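Local atomic coordinates of mandelate racemase/muconate lactonizing enzyme (Roseovarius nubinhibens, PDB entry 2QDD), a protein that is of unknown function but belongs to the mandelate racemase/muconate lactonizing enzyme family of the enolase superfamily and binds magnesium. Residues His88-Arg91 with Val92-Leu95. Numbering follows the deposited sequence.
Sequences HVNR and VMDL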
loop_
_atom_site.group_PDB
_atom_site.type_symbol
_atom_site.label_atom_id
_atom_site.label_comp_id
_atom_site.label_asym_id
_atom_site.label_seq_id
_atom_site.Cartn_x
_atom_site.Cartn_y
_atom_site.Cartn_z
ATOM N N HIS A 88 4.675 -37.406 -0.996
ATOM C CA HIS A 88 5.675 -37.888 -0.040
ATOM C C HIS A 88 7.080 -38.013 -0.634
ATOM O O HIS A 88 8.055 -37.633 0.007
ATOM C CB HIS A 88 5.245 -39.222 0.565
ATOM C CG HIS A 88 6.312 -39.880 1.380
ATOM N ND1 HIS A 88 6.679 -39.424 2.627
ATOM C CD2 HIS A 88 7.094 -40.956 1.125
ATOM C CE1 HIS A 88 7.639 -40.194 3.109
ATOM N NE2 HIS A 88 7.909 -41.131 2.217
ATOM N N VAL A 89 7.170 -38.546 -1.852
ATOM C CA VAL A 89 8.432 -38.642 -2.583
ATOM C C VAL A 89 9.052 -37.254 -2.784
ATOM O O VAL A 89 10.255 -37.073 -2.573
ATOM C CB VAL A 89 8.249 -39.403 -3.936
ATOM C CG1 VAL A 89 9.455 -39.224 -4.868
ATOM C CG2 VAL A 89 8.008 -40.881 -3.678
ATOM N N ASN A 90 8.215 -36.279 -3.155
ATOM C CA ASN A 90 8.634 -34.880 -3.280
ATOM C C ASN A 90 9.153 -34.249 -1.995
ATOM O O ASN A 90 10.180 -33.564 -2.010
ATOM C CB ASN A 90 7.517 -34.031 -3.880
ATOM C CG ASN A 90 7.408 -34.203 -5.381
ATOM O OD1 ASN A 90 8.042 -33.478 -6.146
ATOM N ND2 ASN A 90 6.614 -35.177 -5.809
ATOM N N ARG A 91 8.446 -34.502 -0.894
ATOM C CA ARG A 91 8.868 -34.097 0.449
ATOM C C ARG A 91 10.241 -34.622 0.861
ATOM O O ARG A 91 11.068 -33.860 1.355
ATOM C CB ARG A 91 7.822 -34.499 1.492
ATOM C CG ARG A 91 6.608 -33.591 1.510
ATOM C CD ARG A 91 5.751 -33.818 2.743
ATOM N NE ARG A 91 4.955 -35.048 2.679
ATOM C CZ ARG A 91 3.786 -35.180 2.049
ATOM N NH1 ARG A 91 3.238 -34.159 1.391
ATOM N NH2 ARG A 91 3.159 -36.353 2.077
ATOM N N VAL A 92 10.468 -35.919 0.655
ATOM C CA VAL A 92 11.770 -36.548 0.901
ATOM C C VAL A 92 12.896 -35.898 0.090
ATOM O O VAL A 92 13.917 -35.509 0.663
ATOM C CB VAL A 92 11.712 -38.087 0.673
ATOM C CG1 VAL A 92 13.112 -38.703 0.699
ATOM C CG2 VAL A 92 10.817 -38.747 1.733
ATOM N N MET A 93 12.694 -35.758 -1.225
ATOM C CA MET A 93 13.635 -35.044 -2.097
ATOM C C MET A 93 13.956 -33.619 -1.619
ATOM O O MET A 93 15.118 -33.212 -1.630
ATOM C CB MET A 93 13.125 -34.991 -3.541
ATOM C CG MET A 93 13.055 -36.333 -4.262
ATOM S SD MET A 93 12.944 -36.135 -6.054
ATOM C CE MET A 93 11.259 -35.554 -6.262
ATOM N N ASP A 94 12.928 -32.880 -1.199
ATOM C CA ASP A 94 13.096 -31.504 -0.703
ATOM C C ASP A 94 13.797 -31.448 0.655
ATOM O O ASP A 94 14.511 -30.495 0.949
ATOM C CB ASP A 94 11.744 -30.784 -0.613
ATOM C CG ASP A 94 11.167 -30.427 -1.982
ATOM O OD1 ASP A 94 11.918 -30.359 -2.978
ATOM O OD2 ASP A 94 9.943 -30.199 -2.058
ATOM N N LEU A 95 13.572 -32.473 1.471
ATOM C CA LEU A 95 14.258 -32.647 2.750
ATOM C C LEU A 95 15.744 -32.946 2.559
ATOM O O LEU A 95 16.590 -32.425 3.289
ATOM C CB LEU A 95 13.608 -33.790 3.537
ATOM C CG LEU A 95 13.197 -33.532 4.983
ATOM C CD1 LEU A 95 11.989 -34.389 5.345
ATOM C CD2 LEU A 95 14.358 -33.802 5.930
#
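Asp94 N to Asn90 O (2.9 Å) and Leu95 N to Arg91 O (2.9 Å) are two of four successive i to i+4 bonds that make residues 88-95 two turns of alpha-helix, part of helix 86-96 in the N-terminal domain of this enolase-superfamily protein. Val92 N to His88 O and Met93 N to Val89 O (3.1 Å) complete the set; the last is nearly straight, 175° at the hydrogen, whereas the bond to Arg91 O bends to 148°. On one flank Asp94 makes salt bridges with Lys104 and Arg276, one through each carboxylate oxygen, and the buried Asn90 bonds through ND2 back to Leu86 O in the preceding turn of the same helix and to Asp108 OD1 of helix 101-119. The remaining amide oxygen of Asn90 meets the methyl end of Met93, OD1 to CE 3.8 Å, the two side chains running side by side. A bend at chi3 folds Met93 CE back over the preceding turn, where it also reaches Val89 CG1 at 4.3 Å. Both residues pack on helix 101-119, Val89 on Cys111 and Met93 on Lys104 and Ile107. Round the helix, His88 and Arg91 touch Glu130 and Pro314 of the second subunit. Here the His88 ring, its CG anti to the backbone N (chi1 171°), receives a CH-pi contact from Val92, whose CG2 sits over one face, 4.0 Å from the ring centroid and offset toward the rim at CE1 and NE2.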